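Local coordinates for peptide-binding protein (Photobacterium damsela subsp. piscicida, PDB 6SQX) that is a secreted NlpC/P60-family cysteine peptidase that cleaves the peptidoglycan of potentially competing bacteria, probably as a D,L-endopeptidase, at residues 98-102 / 119-123; 131-135 / 189-193; 171-177 / 313-319; 374-378 / 470-474; 420-425 / 456-462. All coordinates share one frame; numbering follows the deposited sequence.

Contact 1 (98-102 / 119-123). With EDO (1,2-ethanediol), chain H; EDO (1,2-ethanediol), chain U.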
# COMPACT_ATOMS: atom_id res chain seq x y z
N ILE A 98 0.96 -4.95 21.93
CA ILE A 98 0.49 -4.46 23.22
C ILE A 98 1.65 -3.88 24.02
O ILE A 98 1.57 -2.77 24.55
CB ILE A 98 -0.21 -5.59 24.00
CG1 ILE A 98 -1.53 -5.97 23.34
CG2 ILE A 98 -0.51 -5.15 25.43
CD1 ILE A 98 -2.14 -7.24 23.91
N ARG A 99 2.73 -4.66 24.15
CA ARG A 99 3.89 -4.22 24.92
C ARG A 99 4.46 -2.91 24.37
O ARG A 99 4.88 -2.03 25.15
CB ARG A 99 4.96 -5.32 24.93
CG ARG A 99 6.11 -5.10 25.89
CD ARG A 99 7.00 -6.34 26.01
NE ARG A 99 7.65 -6.71 24.76
CZ ARG A 99 7.27 -7.73 23.98
NH1 ARG A 99 7.93 -7.97 22.86
NH2 ARG A 99 6.26 -8.52 24.33
N TYR A 100 4.50 -2.78 23.05
CA TYR A 100 5.09 -1.59 22.44
C TYR A 100 4.35 -0.33 22.88
O TYR A 100 4.98 0.68 23.20
CB TYR A 100 5.03 -1.72 20.93
CG TYR A 100 5.73 -0.61 20.21
CD1 TYR A 100 7.07 -0.70 19.88
CD2 TYR A 100 5.03 0.53 19.82
CE1 TYR A 100 7.71 0.34 19.19
CE2 TYR A 100 5.65 1.56 19.15
CZ TYR A 100 6.99 1.47 18.83
OH TYR A 100 7.58 2.52 18.16
N TYR A 101 3.01 -0.37 22.90
CA TYR A 101 2.25 0.82 23.26
C TYR A 101 2.06 0.99 24.77
O TYR A 101 1.91 2.13 25.24
CB TYR A 101 0.92 0.84 22.52
CG TYR A 101 1.19 1.08 21.06
CD1 TYR A 101 1.63 2.33 20.63
CD2 TYR A 101 1.03 0.06 20.10
CE1 TYR A 101 1.91 2.56 19.29
CE2 TYR A 101 1.31 0.29 18.74
CZ TYR A 101 1.76 1.55 18.35
OH TYR A 101 2.05 1.78 17.03
N LYS A 102 2.11 -0.10 25.54
CA LYS A 102 2.08 0.05 26.99
C LYS A 102 3.27 0.85 27.48
O LYS A 102 3.15 1.63 28.43
CB LYS A 102 2.04 -1.32 27.68
CG LYS A 102 0.64 -1.90 27.84
CD LYS A 102 0.58 -2.81 29.07
CE LYS A 102 -0.52 -3.87 28.98
NZ LYS A 102 -1.90 -3.33 28.88
N VAL A 119 -3.85 1.55 27.12
CA VAL A 119 -3.75 0.26 26.45
C VAL A 119 -4.47 -0.84 27.24
O VAL A 119 -4.88 -1.85 26.65
CB VAL A 119 -2.27 -0.08 26.19
CG1 VAL A 119 -2.11 -1.37 25.40
CG2 VAL A 119 -1.58 1.07 25.46
N ASN A 120 -4.65 -0.66 28.55
CA ASN A 120 -5.20 -1.74 29.37
C ASN A 120 -6.58 -2.17 28.87
O ASN A 120 -6.85 -3.37 28.73
CB ASN A 120 -5.25 -1.34 30.84
CG ASN A 120 -3.88 -1.28 31.44
OD1 ASN A 120 -2.90 -1.62 30.77
ND2 ASN A 120 -3.78 -0.85 32.70
N SER A 121 -7.45 -1.21 28.57
CA SER A 121 -8.80 -1.56 28.12
C SER A 121 -8.74 -2.27 26.77
O SER A 121 -9.52 -3.19 26.51
CB SER A 121 -9.67 -0.31 28.04
OG SER A 121 -9.37 0.46 26.88
N ILE A 122 -7.81 -1.85 25.91
CA ILE A 122 -7.65 -2.50 24.62
C ILE A 122 -7.13 -3.92 24.78
O ILE A 122 -7.63 -4.85 24.14
CB ILE A 122 -6.73 -1.65 23.72
CG1 ILE A 122 -7.39 -0.30 23.44
CG2 ILE A 122 -6.41 -2.39 22.41
CD1 ILE A 122 -6.47 0.66 22.79
N SER A 123 -6.10 -4.11 25.62
CA SER A 123 -5.57 -5.45 25.85
C SER A 123 -6.64 -6.38 26.40
O SER A 123 -6.74 -7.55 25.99
CB SER A 123 -4.38 -5.36 26.82
OG SER A 123 -3.99 -6.64 27.29
C1 EDO H . 5.67 5.26 17.29
O1 EDO H . 6.39 4.93 18.50
C2 EDO H . 6.66 5.55 16.18
O2 EDO H . 7.52 6.64 16.58
C1 EDO U . 4.87 1.67 13.51
O1 EDO U . 5.57 2.06 12.33
C2 EDO U . 5.70 1.97 14.75
O2 EDO U . 5.22 1.15 15.82
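Lys-102 runs across Val-119 and ends on the side-chain carbonyl of Asn-120. Its CB makes no close contact with helix 118-126. The next atom makes the apolar contact: Lys-102 CG is 3.7 Å from Val-119 CG1, the two side chains crossing at a slant. Lys-102 CD then passes Asn-120 OD1 at 4.1 Å, and Lys-102 CE closes to 3.7 Å from the same Asn-120 OD1. Up to CE the chain is nearly extended; a bend at the last torsion (chi4 -61°) turns the ammonium group inward. Lys-102 NZ thereby donates to Asn-120 OD1 at 2.7 Å, with a C=O...N angle of 147° and the donor somewhat out of the carbonyl plane. Beneath this exposed bond the ends of helix 90-102 and helix 118-126 pack as an antiparallel pair, with their local axes 164° apart and 10.3 Å from each other at closest approach. The 16 residues that join the two segments are almost all irregular. Val-119 wedges between the helices, its two methyls dividing the work: CG1 also faces Ile-98, whose CG2 lies 4.1 Å from it, while Val-119 CG2 covers Tyr-101 CB at 3.9 Å. The ring of Tyr-101 leads away from helix 118-126 and receives CD2 of Tyr-100 over the centre of one face. Both tyrosines bond ethanediol molecules, probably taken up from the crystallisation liquor; Tyr-100 OH lies 2.7 Å from O1 of one of them, whereas the bond of Tyr-101 OH to the other is weak.

Contact 2 (131-135 / 189-193)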
# COMPACT_ATOMS: atom_id res chain seq x y z
N PHE A 131 -6.84 -17.04 22.37
CA PHE A 131 -6.39 -16.99 20.98
C PHE A 131 -6.11 -18.39 20.44
O PHE A 131 -5.47 -19.20 21.12
CB PHE A 131 -5.10 -16.18 20.89
CG PHE A 131 -4.55 -16.06 19.47
CD1 PHE A 131 -3.73 -17.05 18.94
CD2 PHE A 131 -4.91 -14.98 18.65
CE1 PHE A 131 -3.26 -16.97 17.63
CE2 PHE A 131 -4.42 -14.89 17.36
CZ PHE A 131 -3.60 -15.88 16.83
N PRO A 132 -6.53 -18.70 19.20
CA PRO A 132 -7.41 -17.90 18.34
C PRO A 132 -8.85 -18.33 18.61
O PRO A 132 -9.13 -19.54 18.63
CB PRO A 132 -6.94 -18.30 16.93
CG PRO A 132 -6.52 -19.74 17.06
CD PRO A 132 -5.98 -19.87 18.49
N ASN A 133 -9.77 -17.38 18.85
CA ASN A 133 -11.09 -17.77 19.35
C ASN A 133 -12.15 -17.90 18.27
O ASN A 133 -13.32 -18.17 18.61
CB ASN A 133 -11.57 -16.86 20.48
CG ASN A 133 -11.89 -15.46 20.01
OD1 ASN A 133 -12.03 -15.19 18.81
ND2 ASN A 133 -12.01 -14.54 20.97
N ILE A 134 -11.80 -17.77 17.00
CA ILE A 134 -12.74 -18.02 15.90
C ILE A 134 -12.53 -19.45 15.41
O ILE A 134 -11.44 -19.77 14.93
CB ILE A 134 -12.57 -17.01 14.76
CG1 ILE A 134 -12.99 -15.62 15.25
CG2 ILE A 134 -13.42 -17.44 13.54
CD1 ILE A 134 -12.88 -14.52 14.22
N PRO A 135 -13.52 -20.34 15.54
CA PRO A 135 -13.29 -21.72 15.12
C PRO A 135 -13.02 -21.80 13.63
O PRO A 135 -13.44 -20.94 12.85
CB PRO A 135 -14.62 -22.42 15.46
CG PRO A 135 -15.35 -21.48 16.37
CD PRO A 135 -14.88 -20.11 16.05
N LEU A 189 -10.21 -15.06 8.98
CA LEU A 189 -10.66 -14.53 10.27
C LEU A 189 -9.92 -15.29 11.37
O LEU A 189 -9.89 -16.53 11.37
CB LEU A 189 -12.17 -14.72 10.41
CG LEU A 189 -13.02 -14.16 9.24
CD1 LEU A 189 -14.49 -14.30 9.62
CD2 LEU A 189 -12.68 -12.74 8.81
N ILE A 190 -9.32 -14.56 12.32
CA ILE A 190 -8.44 -15.17 13.32
C ILE A 190 -9.07 -15.16 14.71
O ILE A 190 -9.12 -16.20 15.38
CB ILE A 190 -7.07 -14.48 13.33
CG1 ILE A 190 -6.41 -14.53 11.96
CG2 ILE A 190 -6.14 -15.12 14.41
CD1 ILE A 190 -5.37 -13.41 11.79
N HIS A 191 -9.53 -14.00 15.18
CA HIS A 191 -9.83 -13.82 16.59
C HIS A 191 -10.76 -12.63 16.71
O HIS A 191 -10.63 -11.66 15.97
CB HIS A 191 -8.51 -13.57 17.33
CG HIS A 191 -8.62 -13.58 18.82
ND1 HIS A 191 -8.71 -14.75 19.55
CD2 HIS A 191 -8.63 -12.57 19.73
CE1 HIS A 191 -8.80 -14.47 20.83
NE2 HIS A 191 -8.74 -13.15 20.98
N MET A 192 -11.71 -12.69 17.63
CA MET A 192 -12.69 -11.62 17.80
C MET A 192 -12.54 -10.98 19.18
O MET A 192 -12.30 -11.69 20.17
CB MET A 192 -14.13 -12.15 17.58
CG MET A 192 -15.25 -11.10 17.66
SD MET A 192 -16.81 -11.65 16.91
CE MET A 192 -16.85 -13.34 17.46
N SER A 193 -12.68 -9.66 19.25
CA SER A 193 -12.61 -8.94 20.51
C SER A 193 -13.77 -9.35 21.44
O SER A 193 -14.79 -9.89 21.01
CB SER A 193 -12.63 -7.43 20.26
OG SER A 193 -13.85 -7.06 19.63
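Met-192 N donates to Asn-133 OD1 at 2.8 Å, the shortest polar bond here, and the same amide returns a bond: Asn-133 ND2 reaches Met-192 O at 3.0 Å, nearly straight (169°) and on a lone pair in the carbonyl plane. Both backbone polar groups of Met-192 are thus matched by one side chain. Asn-133 can do this because its CG sits between the backbone N and the carbonyl carbon (chi1 69°), which lays the amide over His-191. Amide and imidazole planes are stacked 16° apart, while Phe-131 CD2 lies over the other ring face. Asn-133 N donates to His-191 ND1 at 2.9 Å, and His-191 NE2 bonds Met-126 O; the pair is consistent with a neutral ring protonated at NE2. Ile-134 CD1 packs 3.9 Å from Leu-189 CB. Pro-132 CB, after a cis peptide, covers the Phe-131 ring, whose CE2 lies 3.4 Å from Ile-190 CG2, a distance left uncertain by the two conformers of Ile-190. Ile-190 and His-191 form a classic beta bulge opposite Leu-200. The loop lies against strand 186-192 of the SH3-type domain, with Phe-131 and Ile-134 reaching strand 198-203, Phe-131 touching helix 90-102, and His-191 resting on Trp-209 of strand 206-211.

Contact 3 (171-177 / 313-319). With EDO (1,2-ethanediol), chain P.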
# COMPACT_ATOMS: atom_id res chain seq x y z
N TYR A 171 -0.81 14.06 12.21
CA TYR A 171 -1.53 13.47 11.09
C TYR A 171 -0.68 13.59 9.82
O TYR A 171 -0.06 14.64 9.60
CB TYR A 171 -2.88 14.19 10.92
CG TYR A 171 -3.72 13.60 9.83
CD1 TYR A 171 -4.62 12.56 10.09
CD2 TYR A 171 -3.64 14.08 8.52
CE1 TYR A 171 -5.42 12.01 9.06
CE2 TYR A 171 -4.40 13.53 7.50
CZ TYR A 171 -5.29 12.49 7.77
OH TYR A 171 -6.04 11.96 6.73
N PRO A 172 -0.61 12.55 8.98
CA PRO A 172 -1.39 11.30 9.02
C PRO A 172 -0.67 10.15 9.76
O PRO A 172 -1.09 8.99 9.60
CB PRO A 172 -1.53 10.94 7.52
CG PRO A 172 -0.16 11.39 6.90
CD PRO A 172 0.08 12.72 7.67
N PHE A 173 0.39 10.47 10.51
CA PHE A 173 1.24 9.44 11.12
C PHE A 173 0.66 8.91 12.43
O PHE A 173 1.26 9.02 13.51
CB PHE A 173 2.64 10.02 11.29
CG PHE A 173 3.30 10.35 9.99
CD1 PHE A 173 3.81 9.34 9.16
CD2 PHE A 173 3.31 11.67 9.50
CE1 PHE A 173 4.38 9.63 7.91
CE2 PHE A 173 3.90 11.97 8.27
CZ PHE A 173 4.41 10.95 7.46
N ASP A 174 -0.52 8.30 12.31
CA ASP A 174 -1.12 7.50 13.38
C ASP A 174 -0.51 6.11 13.29
O ASP A 174 -0.80 5.37 12.36
CB ASP A 174 -2.63 7.43 13.14
CG ASP A 174 -3.35 6.44 14.05
OD1 ASP A 174 -2.71 5.86 14.96
OD2 ASP A 174 -4.56 6.23 13.85
N TYR A 175 0.33 5.75 14.27
CA TYR A 175 1.08 4.51 14.11
C TYR A 175 0.23 3.26 14.27
O TYR A 175 0.72 2.17 13.91
CB TYR A 175 2.30 4.52 15.05
CG TYR A 175 3.29 5.55 14.56
CD1 TYR A 175 4.04 5.33 13.39
CD2 TYR A 175 3.40 6.80 15.16
CE1 TYR A 175 4.91 6.33 12.89
CE2 TYR A 175 4.27 7.77 14.69
CZ TYR A 175 5.01 7.52 13.55
OH TYR A 175 5.86 8.50 13.06
N ILE A 176 -1.01 3.39 14.75
CA ILE A 176 -1.94 2.25 14.78
C ILE A 176 -2.42 1.89 13.39
O ILE A 176 -2.88 0.77 13.15
CB ILE A 176 -3.14 2.55 15.71
CG1 ILE A 176 -2.67 3.03 17.08
CG2 ILE A 176 -4.07 1.34 15.82
CD1 ILE A 176 -1.78 2.06 17.81
N GLN A 177 -2.34 2.83 12.44
CA GLN A 177 -2.89 2.62 11.11
C GLN A 177 -1.93 1.79 10.24
O GLN A 177 -0.77 2.18 10.04
CB GLN A 177 -3.14 3.99 10.47
CG GLN A 177 -3.74 3.88 9.02
CD GLN A 177 -4.98 2.93 8.96
OE1 GLN A 177 -5.83 2.94 9.89
NE2 GLN A 177 -5.05 2.10 7.89
N TYR A 313 -1.03 12.00 0.72
CA TYR A 313 -0.24 10.96 1.39
C TYR A 313 -0.95 10.52 2.66
O TYR A 313 -1.17 11.33 3.58
CB TYR A 313 1.13 11.54 1.75
CG TYR A 313 2.05 10.53 2.43
CD1 TYR A 313 1.97 10.30 3.82
CD2 TYR A 313 2.94 9.77 1.67
CE1 TYR A 313 2.80 9.37 4.43
CE2 TYR A 313 3.77 8.83 2.28
CZ TYR A 313 3.67 8.64 3.64
OH TYR A 313 4.50 7.69 4.28
N GLY A 314 -1.26 9.22 2.74
CA GLY A 314 -1.86 8.67 3.95
C GLY A 314 -0.97 7.59 4.56
O GLY A 314 -0.92 6.48 4.01
N TRP A 315 -0.28 7.90 5.67
CA TRP A 315 0.52 6.88 6.35
C TRP A 315 -0.34 5.64 6.62
O TRP A 315 -1.42 5.74 7.19
CB TRP A 315 1.05 7.44 7.68
CG TRP A 315 1.73 6.37 8.50
CD1 TRP A 315 1.23 5.73 9.59
CD2 TRP A 315 3.03 5.83 8.25
NE1 TRP A 315 2.14 4.80 10.02
CE2 TRP A 315 3.24 4.83 9.21
CE3 TRP A 315 4.01 6.06 7.28
CZ2 TRP A 315 4.45 4.11 9.30
CZ3 TRP A 315 5.19 5.35 7.35
CH2 TRP A 315 5.40 4.37 8.34
N GLY A 316 0.18 4.47 6.26
CA GLY A 316 -0.58 3.25 6.56
C GLY A 316 -1.92 3.12 5.85
O GLY A 316 -2.75 2.30 6.23
N GLY A 317 -2.16 3.93 4.80
CA GLY A 317 -3.48 3.94 4.18
C GLY A 317 -4.50 4.78 4.92
O GLY A 317 -5.71 4.64 4.66
N MET A 318 -4.05 5.67 5.81
CA MET A 318 -4.92 6.55 6.59
C MET A 318 -5.99 7.21 5.72
O MET A 318 -5.69 7.88 4.72
CB MET A 318 -4.11 7.65 7.28
CG MET A 318 -4.84 8.42 8.38
SD MET A 318 -4.97 7.46 9.90
CE MET A 318 -5.45 8.78 11.06
N ASP A 319 -7.24 7.04 6.14
CA ASP A 319 -8.39 7.66 5.46
C ASP A 319 -8.51 7.23 4.01
O ASP A 319 -9.14 7.93 3.20
CB ASP A 319 -8.36 9.18 5.62
CG ASP A 319 -8.67 9.61 7.05
OD1 ASP A 319 -9.63 9.03 7.63
OD2 ASP A 319 -7.99 10.50 7.61
C1 EDO P . 7.60 8.39 9.44
O1 EDO P . 7.29 7.36 10.36
C2 EDO P . 7.20 9.67 10.15
O2 EDO P . 7.64 10.81 9.39
O HOH W 1 -4.89 10.51 4.44
O HOH W 2 1.68 2.26 11.42
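Trp-315 swings its indole out with CG anti to the backbone N (chi1 173°), while Phe-173 keeps CG beside its own N (chi1 -64°), and the two rings converge obliquely. Phe-173 CE1 lies 3.6 Å from Trp-315 CE3, and the phenyl plane makes 45° with the indole's five-membered ring. Phe-173 CZ also meets Tyr-313 CE1 at 3.8 Å, and Tyr-175 CD1 comes to 3.9 Å from Trp-315 NE1, which completes an aromatic cluster of four. Pro-172, after a cis peptide, fits its CG against the edge of the Tyr-313 ring. The Met-318 side chain lies between Tyr-171, Asp-174 and Gln-177, its CG 3.7 Å from Tyr-171 CE1. Tyr-171 OH donates to the anti lone pair of Asp-319 OD2 at 2.6 Å. At the other end Gln-177 NE2 donates to Gly-316 O at 2.8 Å, from above the carbonyl plane. A water accepts from Trp-315 NE1 and donates to Tyr-175 O and Gln-177 O. Arg-152 holds Asp-174 OD2 by a salt bridge and also Gln-177 OE1, while Phe-160 N donates to Asp-174 OD1. The chemistry implies that the SH3-type and NlpC/P60 domains are joined through a partly buried aromatic cluster, with directional bonds at both ends. Tyr-313 OH bonds the oxidised cysteine at position 324, probably the family's nucleophile, which puts the junction beside the likely active site.

Contact 4 (374-378 / 470-474)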
# COMPACT_ATOMS: atom_id res chain seq x y z
N SER A 374 26.00 -1.89 -14.24
CA SER A 374 26.19 -3.33 -14.38
C SER A 374 24.90 -4.02 -14.79
O SER A 374 24.93 -5.05 -15.47
CB SER A 374 26.71 -3.89 -13.05
OG SER A 374 27.18 -5.22 -13.19
N ILE A 375 23.75 -3.45 -14.40
CA ILE A 375 22.44 -4.02 -14.68
C ILE A 375 21.65 -3.05 -15.56
O ILE A 375 22.01 -1.89 -15.73
CB ILE A 375 21.66 -4.33 -13.39
CG1 ILE A 375 21.26 -3.03 -12.70
CG2 ILE A 375 22.50 -5.21 -12.46
CD1 ILE A 375 20.66 -3.21 -11.34
N GLN A 376 20.55 -3.55 -16.11
CA GLN A 376 19.65 -2.77 -16.95
C GLN A 376 18.38 -2.47 -16.17
O GLN A 376 17.67 -3.40 -15.76
CB GLN A 376 19.31 -3.54 -18.23
CG GLN A 376 18.22 -2.91 -19.09
CD GLN A 376 18.69 -1.68 -19.86
OE1 GLN A 376 18.97 -0.63 -19.28
NE2 GLN A 376 18.76 -1.81 -21.19
N LEU A 377 18.10 -1.19 -15.94
CA LEU A 377 16.88 -0.76 -15.27
C LEU A 377 15.76 -0.60 -16.30
O LEU A 377 16.00 -0.24 -17.45
CB LEU A 377 17.11 0.58 -14.56
CG LEU A 377 18.18 0.57 -13.47
CD1 LEU A 377 18.12 1.85 -12.66
CD2 LEU A 377 18.02 -0.64 -12.54
N ILE A 378 14.53 -0.88 -15.88
CA ILE A 378 13.40 -0.88 -16.81
C ILE A 378 12.37 0.13 -16.33
O ILE A 378 11.76 -0.07 -15.27
CB ILE A 378 12.76 -2.27 -16.91
CG1 ILE A 378 13.79 -3.31 -17.36
CG2 ILE A 378 11.55 -2.20 -17.84
CD1 ILE A 378 13.19 -4.68 -17.69
N THR A 470 17.84 -0.55 -6.19
CA THR A 470 16.90 -0.78 -7.26
C THR A 470 16.48 -2.25 -7.24
O THR A 470 17.30 -3.13 -6.94
CB THR A 470 17.47 -0.43 -8.66
OG1 THR A 470 18.69 -1.15 -8.87
CG2 THR A 470 17.72 1.07 -8.78
N THR A 471 15.22 -2.51 -7.58
CA THR A 471 14.69 -3.87 -7.63
C THR A 471 13.87 -4.02 -8.90
O THR A 471 12.83 -3.38 -9.05
CB THR A 471 13.81 -4.14 -6.39
OG1 THR A 471 14.53 -3.82 -5.19
CG2 THR A 471 13.32 -5.61 -6.37
N LEU A 472 14.31 -4.87 -9.82
CA LEU A 472 13.51 -5.16 -11.01
C LEU A 472 12.32 -6.03 -10.63
O LEU A 472 12.47 -6.98 -9.86
CB LEU A 472 14.36 -5.97 -11.99
CG LEU A 472 15.46 -5.25 -12.74
CD1 LEU A 472 16.17 -6.25 -13.68
CD2 LEU A 472 14.86 -4.10 -13.50
N LEU A 473 11.17 -5.78 -11.24
CA LEU A 473 9.99 -6.61 -11.02
C LEU A 473 9.87 -7.74 -12.03
O LEU A 473 9.14 -8.70 -11.79
CB LEU A 473 8.73 -5.76 -11.10
CG LEU A 473 8.65 -4.63 -10.09
CD1 LEU A 473 7.33 -3.90 -10.31
CD2 LEU A 473 8.73 -5.17 -8.65
N THR A 474 10.59 -7.66 -13.15
CA THR A 474 10.38 -8.55 -14.28
C THR A 474 10.70 -10.00 -13.97
O THR A 474 10.40 -10.87 -14.80
CB THR A 474 11.18 -8.03 -15.47
OG1 THR A 474 12.51 -7.71 -15.05
CG2 THR A 474 10.51 -6.77 -16.04
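Leu-377 and Thr-470 make the buried end of this contact, crossing at about a right angle. Leu-377 CD2 is 3.8 Å from Thr-470 OG1, and its other methyl, CD1, is 4.0 Å from Thr-470 CG2, so the two methyls of the leucine meet the two branches of the threonine. Thr-470 presents both branches because OG1 stands between the backbone N and the carbonyl carbon (chi1 56°). Around this pair, Leu-367 and Leu-368 of helix 361-370 touch Leu-377, and Thr-382 of strand 382-387 touches both. Next to them Leu-472 lays its end against the backbone of the loop, with CD2 3.7 Å from Gln-376 O.

The flank of the loop differs in exposure and order. Ile-375 slides past Thr-470 in the opposite direction, its CD1 3.8 Å from Thr-470 OG1, but it is only partly buried, Gln-376 is exposed and turns outward, and residues 374-376 are poorly ordered. At the far end the meeting of Ile-378 with Thr-474 is tip to tip, and it rests on one of two isoleucine conformers, so it is doubtful in detail. The directions of 375-378 and 470-474 differ by 66°, and the nearest CA atoms, Leu-377 and Leu-472, stay 7.0 Å apart. Thr-470 and Thr-471 form backbone bonds with Tyr-354 and Leu-383 of the neighbouring strands. The chemistry therefore implies cohesion by dispersion and shape between loop and sheet, without a directional bond between the two segments.

Contact 5 (420-425 / 456-462). With EDO (1,2-ethanediol), chain Q.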
# COMPACT_ATOMS: atom_id res chain seq x y z
N VAL A 420 10.70 15.80 2.26
CA VAL A 420 12.14 15.52 2.27
C VAL A 420 12.74 16.10 3.54
O VAL A 420 12.41 17.23 3.94
CB VAL A 420 12.83 16.11 1.03
CG1 VAL A 420 14.32 15.68 1.00
CG2 VAL A 420 12.08 15.67 -0.23
N LYS A 421 13.67 15.36 4.16
CA LYS A 421 14.29 15.84 5.38
C LYS A 421 15.14 17.10 5.14
O LYS A 421 15.89 17.19 4.16
CB LYS A 421 15.17 14.74 6.02
CG LYS A 421 15.79 15.13 7.38
CD LYS A 421 16.52 13.96 8.07
CE LYS A 421 17.42 14.48 9.19
NZ LYS A 421 17.75 13.38 10.13
N LEU A 422 15.03 18.04 6.06
CA LEU A 422 15.87 19.23 6.10
C LEU A 422 16.57 19.28 7.45
O LEU A 422 16.05 18.76 8.44
CB LEU A 422 15.01 20.51 6.03
CG LEU A 422 13.96 20.59 4.92
CD1 LEU A 422 13.09 21.85 5.06
CD2 LEU A 422 14.64 20.49 3.54
N VAL A 423 17.74 19.91 7.49
CA VAL A 423 18.44 20.12 8.77
C VAL A 423 18.91 21.57 8.83
O VAL A 423 19.44 22.09 7.84
CB VAL A 423 19.62 19.13 8.97
CG1 VAL A 423 20.30 19.34 10.27
CG2 VAL A 423 19.10 17.72 8.94
N ASN A 424 18.72 22.24 9.96
CA ASN A 424 19.20 23.61 10.08
C ASN A 424 20.58 23.66 10.74
O ASN A 424 21.20 22.63 11.03
CB ASN A 424 18.18 24.54 10.75
CG ASN A 424 18.02 24.28 12.25
OD1 ASN A 424 18.81 23.56 12.85
ND2 ASN A 424 17.00 24.89 12.85
N GLY A 425 21.08 24.88 10.99
CA GLY A 425 22.42 25.04 11.52
C GLY A 425 22.59 24.55 12.94
O GLY A 425 23.74 24.34 13.37
N ASP A 456 18.74 28.89 5.86
CA ASP A 456 19.39 28.04 6.86
C ASP A 456 18.83 26.63 6.92
O ASP A 456 18.94 25.97 7.95
CB ASP A 456 19.44 28.66 8.27
CG ASP A 456 20.39 27.89 9.23
OD1 ASP A 456 21.54 27.62 8.83
OD2 ASP A 456 19.98 27.56 10.37
N TRP A 457 18.23 26.13 5.84
CA TRP A 457 17.77 24.75 5.79
C TRP A 457 18.55 23.99 4.74
O TRP A 457 18.55 24.38 3.57
CB TRP A 457 16.28 24.72 5.44
CG TRP A 457 15.43 25.10 6.60
CD1 TRP A 457 14.71 26.25 6.75
CD2 TRP A 457 15.22 24.34 7.81
NE1 TRP A 457 14.06 26.26 7.97
CE2 TRP A 457 14.37 25.10 8.64
CE3 TRP A 457 15.71 23.11 8.28
CZ2 TRP A 457 13.92 24.65 9.88
CZ3 TRP A 457 15.29 22.67 9.53
CH2 TRP A 457 14.40 23.43 10.32
N ALA A 458 19.19 22.89 5.14
CA ALA A 458 19.96 22.04 4.24
C ALA A 458 19.09 20.85 3.85
O ALA A 458 18.77 20.01 4.70
CB ALA A 458 21.22 21.51 4.94
N LEU A 459 18.71 20.78 2.59
CA LEU A 459 17.93 19.64 2.10
C LEU A 459 18.81 18.40 1.97
O LEU A 459 19.92 18.46 1.42
CB LEU A 459 17.30 20.01 0.74
CG LEU A 459 16.35 18.94 0.15
CD1 LEU A 459 15.04 19.57 -0.38
CD2 LEU A 459 17.01 18.21 -0.97
N GLN A 460 18.30 17.28 2.48
CA GLN A 460 19.04 16.02 2.48
C GLN A 460 18.60 15.27 1.23
O GLN A 460 17.49 14.70 1.20
CB GLN A 460 18.72 15.25 3.76
CG GLN A 460 19.01 16.05 5.01
CD GLN A 460 20.48 16.43 5.08
OE1 GLN A 460 21.36 15.56 5.10
NE2 GLN A 460 20.76 17.74 5.12
N SER A 461 19.42 15.31 0.17
CA SER A 461 19.01 14.76 -1.12
C SER A 461 18.80 13.25 -1.05
O SER A 461 19.58 12.52 -0.44
CB SER A 461 20.04 15.07 -2.20
OG SER A 461 19.65 14.45 -3.42
N LEU A 462 17.72 12.77 -1.69
CA LEU A 462 17.52 11.32 -1.75
C LEU A 462 18.68 10.62 -2.44
O LEU A 462 18.94 9.44 -2.17
CB LEU A 462 16.21 10.98 -2.47
CG LEU A 462 14.95 11.04 -1.62
CD1 LEU A 462 14.63 12.46 -1.17
CD2 LEU A 462 13.77 10.42 -2.38
C1 EDO Q . 15.29 27.99 10.73
O1 EDO Q . 15.09 27.23 11.92
C2 EDO Q . 16.73 27.80 10.26
O2 EDO Q . 17.64 28.27 11.27
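Val-423 and Ala-458 exchange both backbone bonds of an antiparallel hydrogen-bonded pair: Ala-458 N to Val-423 O is 2.8 Å, and Val-423 N to Ala-458 O is 3.0 Å. Gln-460 N continues the pairing to Lys-421 O at 2.9 Å, nearly along the C=O axis. Between them Leu-422 faces Leu-459 in a non-hydrogen-bonded pair. Gln-460 then doubles back through its bent side chain, and NE2 donates to Ala-458 O at 3.0 Å from the face opposite to Val-423 N, so that oxygen is gripped by two donors. Asn-424 CB makes a CH-pi contact over the Trp-457 indole, 3.8 Å from the centroid of the six-membered ring and 18° off its normal, and Leu-422 CD1 lies over the opposite face.

Farther out, Gly-425 N donates to Asp-456 OD2 at 3.0 Å, from above the carboxylate plane. An ethanediol, probably from the crystallisation liquor, donates through O2 to Asp-456 OD2 at 2.6 Å and accepts from Asn-424 ND2. Asp-456 O, buried without a hydrogen-bond partner, has Asn-424 CA 3.2 Å away in a CA-H...O contact. Glu-428 also holds Asn-424 ND2, and Ile-24 of strand 23-25 backs both Leu-422 and Trp-457. Asp-456, with positive phi, is the C-prime residue of a Schellman motif that ends the helix beginning at 449 and leads directly into strand 457-459, an edge strand of a four-stranded mixed sheet.

How the contacts relate
Contacts 1 and 3 touch: Tyr-101 OH lies 3.4 Å from Tyr-175 CB, so the helix pair borders the domain interface. Contact 2 lies about 7 Å from contact 1 at the nearest atoms and, like 171-177, involves the SH3-type domain; its segments alternate with those of contact 3 along the chain. Contact 3 is nearest the chain's centre and adjoins the likely active site through Tyr-313 and the oxidised cysteine at position 324. Trp-418, which packs on Phe-173, immediately precedes strand 419-424, and contact 5 comes within about 9 Å of contact 3 at the nearest atoms. Contact 5 is nested inside the loop closed by contact 4, which lies across the chain's centre from contacts 1, 2 and 3.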